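Local coordinates for DNA polymerase (Pyrobaculum calidifontis, PDB 5MDN), which probably extends DNA chains from deoxyribonucleoside 5'-triphosphates, releasing diphosphate, as a metal-binding family B replicative polymerase, at residues Ala167-Val172 with Leu334-Ser339; Pro442-Pro447 with Gly458-Lys463; Tyr716-Gly721 with Asp744-Lys749. All coordinates share one frame; numbering follows the deposited sequence.

Interaction 1. Residues Ala167-Val172 with Leu334-Ser339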
loop_
_atom_site.group_PDB
_atom_site.type_symbol
_atom_site.label_atom_id
_atom_site.label_comp_id
_atom_site.label_asym_id
_atom_site.label_seq_id
_atom_site.Cartn_x
_atom_site.Cartn_y
_atom_site.Cartn_z
ATOM N N ALA A 167 -1.145 18.757 -5.390
ATOM C CA ALA A 167 -0.254 17.792 -6.015
ATOM C C ALA A 167 1.070 18.469 -6.348
ATOM O O ALA A 167 1.110 19.649 -6.707
ATOM C CB ALA A 167 -0.881 17.205 -7.280
ATOM N N PHE A 168 2.159 17.714 -6.226
ATOM C CA PHE A 168 3.471 18.258 -6.539
ATOM C C PHE A 168 4.355 17.166 -7.122
ATOM O O PHE A 168 4.244 15.990 -6.760
ATOM C CB PHE A 168 4.127 18.891 -5.303
ATOM C CG PHE A 168 4.836 17.908 -4.411
ATOM C CD1 PHE A 168 4.126 17.076 -3.562
ATOM C CD2 PHE A 168 6.220 17.832 -4.411
ATOM C CE1 PHE A 168 4.784 16.178 -2.736
ATOM C CE2 PHE A 168 6.882 16.937 -3.589
ATOM C CZ PHE A 168 6.164 16.110 -2.751
ATOM N N ASP A 169 5.230 17.576 -8.037
ATOM C CA ASP A 169 6.188 16.692 -8.682
ATOM C C ASP A 169 7.515 17.425 -8.792
ATOM O O ASP A 169 7.550 18.653 -8.907
ATOM C CB ASP A 169 5.694 16.250 -10.068
ATOM C CG ASP A 169 6.505 15.108 -10.640
ATOM O OD1 ASP A 169 6.411 13.982 -10.109
ATOM O OD2 ASP A 169 7.238 15.339 -11.623
ATOM N N ILE A 170 8.613 16.667 -8.760
ATOM C CA ILE A 170 9.946 17.238 -8.884
ATOM C C ILE A 170 10.743 16.456 -9.918
ATOM O O ILE A 170 10.443 15.303 -10.233
ATOM C CB ILE A 170 10.715 17.258 -7.542
ATOM C CG1 ILE A 170 11.245 15.862 -7.206
ATOM C CG2 ILE A 170 9.833 17.776 -6.414
ATOM C CD1 ILE A 170 12.150 15.833 -5.996
ATOM N N GLU A 171 11.770 17.115 -10.453
ATOM C CA GLU A 171 12.798 16.453 -11.243
ATOM C C GLU A 171 14.164 16.983 -10.831
ATOM O O GLU A 171 14.343 18.190 -10.650
ATOM C CB GLU A 171 12.576 16.654 -12.747
ATOM C CG GLU A 171 11.377 15.895 -13.303
ATOM C CD GLU A 171 11.472 14.390 -13.104
ATOM O OE1 GLU A 171 12.600 13.864 -12.990
ATOM O OE2 GLU A 171 10.411 13.731 -13.053
ATOM N N VAL A 172 15.119 16.071 -10.682
ATOM C CA VAL A 172 16.429 16.364 -10.115
ATOM C C VAL A 172 17.479 16.090 -11.183
ATOM O O VAL A 172 17.377 15.099 -11.912
ATOM C CB VAL A 172 16.687 15.531 -8.842
ATOM C CG1 VAL A 172 18.125 15.667 -8.395
ATOM C CG2 VAL A 172 15.733 15.947 -7.732
ATOM N N LEU A 334 4.726 18.816 -16.211
ATOM C CA LEU A 334 3.311 19.157 -16.077
ATOM C C LEU A 334 2.421 17.933 -16.256
ATOM O O LEU A 334 1.432 17.770 -15.533
ATOM C CB LEU A 334 2.907 20.242 -17.079
ATOM C CG LEU A 334 3.116 21.721 -16.736
ATOM C CD1 LEU A 334 2.532 22.040 -15.365
ATOM C CD2 LEU A 334 4.570 22.133 -16.812
ATOM N N ASP A 335 2.751 17.064 -17.214
ATOM C CA ASP A 335 1.976 15.840 -17.383
ATOM C C ASP A 335 2.105 14.924 -16.173
ATOM O O ASP A 335 1.180 14.162 -15.873
ATOM C CB ASP A 335 2.408 15.117 -18.659
ATOM C CG ASP A 335 1.923 15.815 -19.915
ATOM O OD1 ASP A 335 0.926 16.564 -19.831
ATOM O OD2 ASP A 335 2.534 15.616 -20.987
ATOM N N ASP A 336 3.240 14.976 -15.474
ATOM C CA ASP A 336 3.377 14.239 -14.222
ATOM C C ASP A 336 2.400 14.754 -13.171
ATOM O O ASP A 336 1.604 13.989 -12.614
ATOM C CB ASP A 336 4.816 14.331 -13.712
ATOM C CG ASP A 336 5.748 13.352 -14.398
ATOM O OD1 ASP A 336 5.256 12.343 -14.942
ATOM O OD2 ASP A 336 6.974 13.585 -14.387
ATOM N N VAL A 337 2.451 16.057 -12.882
ATOM C CA VAL A 337 1.634 16.613 -11.805
ATOM C C VAL A 337 0.153 16.598 -12.173
ATOM O O VAL A 337 -0.707 16.441 -11.297
ATOM C CB VAL A 337 2.122 18.027 -11.435
ATOM C CG1 VAL A 337 1.804 19.033 -12.538
ATOM C CG2 VAL A 337 1.521 18.470 -10.108
ATOM N N ARG A 338 -0.178 16.752 -13.459
ATOM C CA ARG A 338 -1.575 16.644 -13.869
ATOM C C ARG A 338 -2.089 15.220 -13.697
ATOM O O ARG A 338 -3.244 15.014 -13.308
ATOM C CB ARG A 338 -1.747 17.114 -15.313
ATOM C CG ARG A 338 -1.862 18.626 -15.449
ATOM C CD ARG A 338 -1.296 19.129 -16.768
ATOM N NE ARG A 338 -1.970 20.345 -17.220
ATOM C CZ ARG A 338 -1.482 21.173 -18.137
ATOM N NH1 ARG A 338 -0.308 20.924 -18.701
ATOM N NH2 ARG A 338 -2.166 22.255 -18.485
ATOM N N SER A 339 -1.249 14.225 -13.991
ATOM C CA SER A 339 -1.622 12.840 -13.721
ATOM C C SER A 339 -1.727 12.579 -12.221
ATOM O O SER A 339 -2.621 11.851 -11.773
ATOM C CB SER A 339 -0.613 11.891 -14.364
ATOM O OG SER A 339 -0.647 11.992 -15.776
#

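Interaction 2. Residues Pro442-Pro447 with Gly458-Lys463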
loop_
_atom_site.group_PDB
_atom_site.type_symbol
_atom_site.label_atom_id
_atom_site.label_comp_id
_atom_site.label_asym_id
_atom_site.label_seq_id
_atom_site.Cartn_x
_atom_site.Cartn_y
_atom_site.Cartn_z
ATOM N N PRO A 442 -6.616 -29.496 24.479
ATOM C CA PRO A 442 -6.793 -30.846 25.035
ATOM C C PRO A 442 -7.828 -30.934 26.139
ATOM O O PRO A 442 -8.087 -32.039 26.624
ATOM C CB PRO A 442 -5.398 -31.204 25.565
ATOM C CG PRO A 442 -4.776 -29.926 25.871
ATOM C CD PRO A 442 -5.240 -29.025 24.760
ATOM N N HIS A 443 -8.419 -29.825 26.569
ATOM C CA HIS A 443 -9.671 -29.887 27.308
ATOM C C HIS A 443 -10.812 -29.917 26.294
ATOM O O HIS A 443 -10.966 -28.988 25.494
ATOM C CB HIS A 443 -9.798 -28.708 28.276
ATOM C CG HIS A 443 -10.111 -27.402 27.613
ATOM N ND1 HIS A 443 -11.359 -26.820 27.665
ATOM C CD2 HIS A 443 -9.340 -26.572 26.870
ATOM C CE1 HIS A 443 -11.342 -25.686 26.991
ATOM N NE2 HIS A 443 -10.129 -25.512 26.498
ATOM N N GLU A 444 -11.585 -30.997 26.298
ATOM C CA GLU A 444 -12.651 -31.110 25.311
ATOM C C GLU A 444 -14.066 -31.225 25.883
ATOM O O GLU A 444 -14.887 -31.936 25.295
ATOM C CB GLU A 444 -12.384 -32.290 24.376
ATOM C CG GLU A 444 -11.105 -32.149 23.562
ATOM C CD GLU A 444 -9.936 -32.885 24.169
ATOM O OE1 GLU A 444 -10.064 -33.350 25.318
ATOM O OE2 GLU A 444 -8.888 -32.991 23.499
ATOM N N PRO A 445 -14.419 -30.574 27.023
ATOM C CA PRO A 445 -15.848 -30.501 27.353
ATOM C C PRO A 445 -16.583 -29.669 26.318
ATOM O O PRO A 445 -16.385 -28.452 26.237
ATOM C CB PRO A 445 -15.872 -29.834 28.733
ATOM C CG PRO A 445 -14.555 -30.100 29.309
ATOM C CD PRO A 445 -13.599 -30.094 28.154
ATOM N N ASP A 446 -17.420 -30.310 25.519
ATOM C CA ASP A 446 -18.327 -29.579 24.646
ATOM C C ASP A 446 -19.343 -28.831 25.497
ATOM O O ASP A 446 -20.115 -29.469 26.225
ATOM C CB ASP A 446 -19.034 -30.535 23.689
ATOM C CG ASP A 446 -18.067 -31.273 22.783
ATOM O OD1 ASP A 446 -16.894 -31.442 23.176
ATOM O OD2 ASP A 446 -18.480 -31.685 21.677
ATOM N N PRO A 447 -19.374 -27.502 25.458
ATOM C CA PRO A 447 -20.359 -26.759 26.245
ATOM C C PRO A 447 -21.768 -27.100 25.798
ATOM O O PRO A 447 -21.973 -27.551 24.661
ATOM C CB PRO A 447 -20.013 -25.290 25.951
ATOM C CG PRO A 447 -18.593 -25.319 25.473
ATOM C CD PRO A 447 -18.461 -26.608 24.727
ATOM N N GLY A 458 -10.331 -31.235 11.475
ATOM C CA GLY A 458 -10.728 -31.752 12.768
ATOM C C GLY A 458 -10.561 -30.817 13.940
ATOM O O GLY A 458 -10.528 -31.280 15.084
ATOM N N HIS A 459 -10.459 -29.513 13.702
ATOM C CA HIS A 459 -10.417 -28.569 14.808
ATOM C C HIS A 459 -11.826 -28.239 15.292
ATOM O O HIS A 459 -12.788 -28.234 14.520
ATOM C CB HIS A 459 -9.680 -27.295 14.400
ATOM C CG HIS A 459 -8.262 -27.533 13.985
ATOM N ND1 HIS A 459 -7.380 -28.275 14.741
ATOM C CD2 HIS A 459 -7.577 -27.136 12.888
ATOM C CE1 HIS A 459 -6.210 -28.322 14.128
ATOM N NE2 HIS A 459 -6.304 -27.638 13.002
ATOM N N ARG A 460 -11.939 -27.956 16.589
ATOM C CA ARG A 460 -13.228 -27.789 17.248
ATOM C C ARG A 460 -13.370 -26.373 17.784
ATOM O O ARG A 460 -12.414 -25.798 18.314
ATOM C CB ARG A 460 -13.400 -28.796 18.384
ATOM C CG ARG A 460 -12.138 -29.545 18.738
ATOM C CD ARG A 460 -12.455 -30.669 19.700
ATOM N NE ARG A 460 -13.233 -30.192 20.839
ATOM C CZ ARG A 460 -14.029 -30.957 21.579
ATOM N NH1 ARG A 460 -14.160 -32.249 21.308
ATOM N NH2 ARG A 460 -14.692 -30.427 22.597
ATOM N N PHE A 461 -14.571 -25.813 17.640
ATOM C CA PHE A 461 -14.826 -24.423 17.985
ATOM C C PHE A 461 -16.141 -24.294 18.740
ATOM O O PHE A 461 -17.091 -25.051 18.515
ATOM C CB PHE A 461 -14.862 -23.522 16.742
ATOM C CG PHE A 461 -13.535 -23.392 16.046
ATOM C CD1 PHE A 461 -13.095 -24.385 15.187
ATOM C CD2 PHE A 461 -12.735 -22.275 16.238
ATOM C CE1 PHE A 461 -11.881 -24.274 14.539
ATOM C CE2 PHE A 461 -11.514 -22.158 15.589
ATOM C CZ PHE A 461 -11.089 -23.161 14.739
ATOM N N ARG A 462 -16.222 -23.329 19.605
ATOM C CA ARG A 462 -17.422 -23.183 20.323
ATOM C C ARG A 462 -18.404 -22.431 19.553
ATOM O O ARG A 462 -18.093 -21.469 18.967
ATOM C CB ARG A 462 -17.179 -22.399 21.584
ATOM C CG ARG A 462 -15.916 -22.788 22.286
ATOM C CD ARG A 462 -15.553 -21.737 23.299
ATOM N NE ARG A 462 -16.655 -21.518 24.201
ATOM C CZ ARG A 462 -16.658 -21.936 25.453
ATOM N NH1 ARG A 462 -15.611 -22.594 25.921
ATOM N NH2 ARG A 462 -17.699 -21.698 26.222
ATOM N N LYS A 463 -19.617 -22.909 19.570
ATOM C CA LYS A 463 -20.744 -22.255 18.966
ATOM C C LYS A 463 -21.218 -21.082 19.822
ATOM O O LYS A 463 -21.757 -20.136 19.311
ATOM C CB LYS A 463 -21.847 -23.283 18.927
ATOM C CG LYS A 463 -22.704 -23.321 17.686
ATOM C CD LYS A 463 -23.388 -24.672 17.521
ATOM C CE LYS A 463 -24.752 -24.526 16.842
ATOM N NZ LYS A 463 -25.475 -25.804 16.582
#

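Interaction 3. Residues Tyr716-Gly721 with Asp744-Lys749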
loop_
_atom_site.group_PDB
_atom_site.type_symbol
_atom_site.label_atom_id
_atom_site.label_comp_id
_atom_site.label_asym_id
_atom_site.label_seq_id
_atom_site.Cartn_x
_atom_site.Cartn_y
_atom_site.Cartn_z
ATOM N N TYR A 716 24.416 -0.078 -18.016
ATOM C CA TYR A 716 25.504 -0.513 -18.881
ATOM C C TYR A 716 24.970 -1.078 -20.191
ATOM O O TYR A 716 23.827 -1.537 -20.280
ATOM C CB TYR A 716 26.388 -1.551 -18.175
ATOM C CG TYR A 716 25.690 -2.839 -17.800
ATOM C CD1 TYR A 716 25.585 -3.889 -18.705
ATOM C CD2 TYR A 716 25.149 -3.011 -16.534
ATOM C CE1 TYR A 716 24.954 -5.070 -18.360
ATOM C CE2 TYR A 716 24.516 -4.189 -16.179
ATOM C CZ TYR A 716 24.422 -5.214 -17.098
ATOM O OH TYR A 716 23.794 -6.388 -16.752
ATOM N N VAL A 717 25.825 -1.034 -21.212
ATOM C CA VAL A 717 25.535 -1.596 -22.526
ATOM C C VAL A 717 26.708 -2.476 -22.946
ATOM O O VAL A 717 27.872 -2.092 -22.781
ATOM C CB VAL A 717 25.281 -0.492 -23.577
ATOM C CG1 VAL A 717 24.965 -1.104 -24.932
ATOM C CG2 VAL A 717 24.155 0.428 -23.127
ATOM N N ILE A 718 26.401 -3.651 -23.486
ATOM C CA ILE A 718 27.432 -4.558 -23.982
ATOM C C ILE A 718 27.874 -4.105 -25.369
ATOM O O ILE A 718 27.043 -3.824 -26.242
ATOM C CB ILE A 718 26.926 -6.012 -23.994
ATOM C CG1 ILE A 718 26.894 -6.600 -22.576
ATOM C CG2 ILE A 718 27.779 -6.881 -24.906
ATOM C CD1 ILE A 718 25.772 -6.106 -21.689
ATOM N N VAL A 719 29.190 -4.046 -25.579
ATOM C CA VAL A 719 29.795 -3.526 -26.797
ATOM C C VAL A 719 30.742 -4.582 -27.352
ATOM O O VAL A 719 31.266 -5.420 -26.611
ATOM C CB VAL A 719 30.538 -2.192 -26.537
ATOM C CG1 VAL A 719 31.006 -1.556 -27.838
ATOM C CG2 VAL A 719 29.648 -1.226 -25.762
ATOM N N ARG A 720 30.952 -4.550 -28.668
ATOM C CA ARG A 720 31.809 -5.542 -29.304
ATOM C C ARG A 720 33.241 -5.429 -28.800
ATOM O O ARG A 720 33.714 -4.353 -28.420
ATOM C CB ARG A 720 31.821 -5.374 -30.826
ATOM C CG ARG A 720 32.351 -4.026 -31.295
ATOM C CD ARG A 720 32.473 -3.960 -32.809
ATOM N NE ARG A 720 31.201 -4.127 -33.503
ATOM C CZ ARG A 720 30.895 -5.199 -34.226
ATOM N NH1 ARG A 720 31.770 -6.187 -34.344
ATOM N NH2 ARG A 720 29.720 -5.283 -34.836
ATOM N N GLY A 721 33.933 -6.564 -28.799
ATOM C CA GLY A 721 35.320 -6.609 -28.415
ATOM C C GLY A 721 35.722 -7.951 -27.842
ATOM O O GLY A 721 34.883 -8.778 -27.475
ATOM N N ASP A 744 24.753 -9.305 -31.337
ATOM C CA ASP A 744 24.623 -10.739 -31.097
ATOM C C ASP A 744 24.270 -11.036 -29.645
ATOM O O ASP A 744 23.624 -12.050 -29.358
ATOM C CB ASP A 744 25.915 -11.450 -31.490
ATOM C CG ASP A 744 26.214 -11.342 -32.971
ATOM O OD1 ASP A 744 25.473 -10.624 -33.676
ATOM O OD2 ASP A 744 27.190 -11.968 -33.432
ATOM N N TYR A 745 24.681 -10.171 -28.718
ATOM C CA TYR A 745 24.279 -10.328 -27.324
ATOM C C TYR A 745 22.785 -10.074 -27.158
ATOM O O TYR A 745 22.065 -10.893 -26.573
ATOM C CB TYR A 745 25.088 -9.365 -26.449
ATOM C CG TYR A 745 24.833 -9.462 -24.956
ATOM C CD1 TYR A 745 23.726 -8.859 -24.369
ATOM C CD2 TYR A 745 25.742 -10.105 -24.125
ATOM C CE1 TYR A 745 23.507 -8.939 -23.006
ATOM C CE2 TYR A 745 25.539 -10.177 -22.760
ATOM C CZ TYR A 745 24.418 -9.597 -22.206
ATOM O OH TYR A 745 24.209 -9.675 -20.848
ATOM N N TYR A 746 22.300 -8.940 -27.671
ATOM C CA TYR A 746 20.928 -8.521 -27.411
ATOM C C TYR A 746 19.887 -9.361 -28.140
ATOM O O TYR A 746 18.738 -9.409 -27.694
ATOM C CB TYR A 746 20.763 -7.045 -27.775
ATOM C CG TYR A 746 21.345 -6.120 -26.734
ATOM C CD1 TYR A 746 21.385 -6.494 -25.398
ATOM C CD2 TYR A 746 21.867 -4.881 -27.082
ATOM C CE1 TYR A 746 21.918 -5.662 -24.436
ATOM C CE2 TYR A 746 22.405 -4.039 -26.124
ATOM C CZ TYR A 746 22.426 -4.436 -24.803
ATOM O OH TYR A 746 22.958 -3.608 -23.842
ATOM N N ILE A 747 20.250 -10.030 -29.233
ATOM C CA ILE A 747 19.309 -10.946 -29.872
ATOM C C ILE A 747 19.288 -12.294 -29.165
ATOM O O ILE A 747 18.219 -12.877 -28.950
ATOM C CB ILE A 747 19.627 -11.093 -31.372
ATOM C CG1 ILE A 747 19.208 -9.829 -32.123
ATOM C CG2 ILE A 747 18.939 -12.318 -31.958
ATOM C CD1 ILE A 747 20.342 -9.074 -32.740
ATOM N N GLU A 748 20.455 -12.798 -28.763
ATOM C CA GLU A 748 20.535 -14.195 -28.354
ATOM C C GLU A 748 20.076 -14.435 -26.920
ATOM O O GLU A 748 19.346 -15.399 -26.669
ATOM C CB GLU A 748 21.960 -14.718 -28.533
ATOM C CG GLU A 748 22.402 -14.831 -29.980
ATOM C CD GLU A 748 23.820 -15.342 -30.112
ATOM O OE1 GLU A 748 24.472 -15.555 -29.066
ATOM O OE2 GLU A 748 24.283 -15.524 -31.260
ATOM N N LYS A 749 20.467 -13.599 -25.958
ATOM C CA LYS A 749 20.220 -13.972 -24.570
ATOM C C LYS A 749 19.135 -13.157 -23.875
ATOM O O LYS A 749 18.933 -13.351 -22.674
ATOM C CB LYS A 749 21.518 -13.930 -23.757
ATOM C CG LYS A 749 22.250 -12.607 -23.698
ATOM C CD LYS A 749 23.613 -12.830 -23.057
ATOM C CE LYS A 749 23.496 -13.328 -21.620
ATOM N NZ LYS A 749 23.058 -12.253 -20.686
#

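Interaction 1. Residues Ala167-Val172 with Leu334-Ser339
Three carboxylates gather where the central strand of an RNase H-like exonuclease fold runs under a long helix, at an axis separation of 7.4 Å and an angle of 149°. Asp169 OD2 stands 3.3 Å from Asp336 OD2, the two carboxylate planes turned obliquely by 61°, and Glu171 OE2 approaches the same Asp336 oxygen to 3.7 Å. All of these oxygens are acceptors, so the cluster would probably repel itself without a cation. Asp169 is a known Mg(2+)-binding residue, and a magnesium ion lies about 3 Å from its side chain; its charge would probably offset part of the repulsion. Asp169 and Glu171 fit the Asp-x-Glu signature of family B proofreading exonucleases, and Asp336, four residues after Tyr332, fits their Tyr-x-x-x-Asp signature. Asp169 sends CG anti to its backbone N (chi1 -168°), over the helix side, whereas Glu171 bends at chi2 to bring its tip in. Further out, Arg308 forms a salt bridge with the other oxygen, Asp336 OD1, which gives that carboxylate a counter-charge. The strand is bonded to 186-193 and 226-229, and on its other side Phe168 packs on Trp237 and Phe215. Small apolar residues let helix and strand come close: Val337 CG2, anti to its own backbone N, lies 3.9 Å from Ala167 CB and 3.6 Å from Ala167 O.

Interaction 2. Residues Pro442-Pro447 with Gly458-Lys463
Arg460 and Arg462 stand on the same side of the short strand 460-462, and each offers its flat guanidinium to the loop 442-447 that passes over it. The Arg460 group is met in two ways. Over one face lies the aliphatic part of Glu444, its CB 3.2 Å above the guanidinium plane and displaced toward the rim, so the chain crosses the group instead of pairing with it. The Glu444 carboxylate leads away, with OE2 5.8 Å from Arg460 NH1, too far for a direct ion pair. At the edge comes Asp446, whose OD1 makes a salt bridge with Arg460 NH2 at 2.5 Å. The carboxylate stands nearly upright to the guanidinium, the planes 77° apart, and the nitrogen reaches the oxygen from above the carboxylate plane. The same NH2 also gives a weak, bent bond to the carbonyl Glu444 O at 3.1 Å (N-H...O 129°), so one nitrogen is shared between a side chain and the loop backbone.

Arg462 meets the loop by its face alone. Its chain bends at chi3, and Pro447 CG sits over one face of the guanidinium, off toward the rim and 3.8 Å from Arg462 NH2. An apolar CH2 suits the flat face of a cation, while Asp446 supplies the charge that Arg460 pairs with. Between the two arginines, Phe461 points to the other side of the strand and packs on Val530 and Ser533 of helix 528-551. This alternation of charged outer and apolar inner side chains, with the strand paired to 451-453 and its chain-wise preceding loop folded across its outer side, is that of an antiparallel beta-hairpin at the surface of the polymerase part.

Interaction 3. Residues Tyr716-Gly721 with Asp744-Lys749
Ile718 lays its side chain flat over the phenol ring of Tyr745, joining the strand of a two-stranded antiparallel ribbon, 716-718 with 729-731, to the last modelled helix, 743-756, which it meets at 92°. Ile718 CG1 sits 3.8 Å from the ring centroid, only 11° off the normal, a CH-pi contact; CD1 reaches on over CZ at 3.8 Å, and CG2 covers the CG end. A branched aliphatic residue suits the place because its three carbons spread along the whole ring. Tyr745, its CG anti to the backbone N, points toward the strand and presents one ring face to them. Its opposite face carries Lys749, one helical turn on, whose CD lies 3.3 Å above the ring plane and whose NZ bonds to Tyr745 OH at 2.8 Å. An alanine at Tyr745 would take away both ring faces and the hydroxyl, and would probably loosen the packing of Ile718 on the helix and leave the Lys749 ammonium without this partner. Beside this stack, Tyr746 reaches in with its tip toward the strand. Val717 and Val719 bond through their backbones to Met730 of the neighbouring strand and Arg728 just before it, and the N-H of Ile718, which lies between them, is directed at Tyr746 OH. Val717 CG1 meets the Tyr746 ring at its edge, 3.4 Å from OH, and Ile718 N gives that same oxygen a weak hydrogen bond of 3.5 Å.

Overall arrangement
From the N terminus, the three contacts follow one another in series; none nests in or crosses another. Interaction 1 closes first and over the longest span, bringing strand 165-172 of the exonuclease fold together with helix 326-356 across 161 intervening residues. Interaction 2 closes a tight loop of ten residues around strand 451-453, holding a surface hairpin of the polymerase part. Interaction 3, further along, closes 22 residues that contain strand 729-731 and ties its partner strand to the last modelled helix, 743-756. None touch: the centres of interactions 1 and 3 are about 35 Å apart, while interaction 2 lies across the chain's centre from interaction 1, about 59 Å between centres.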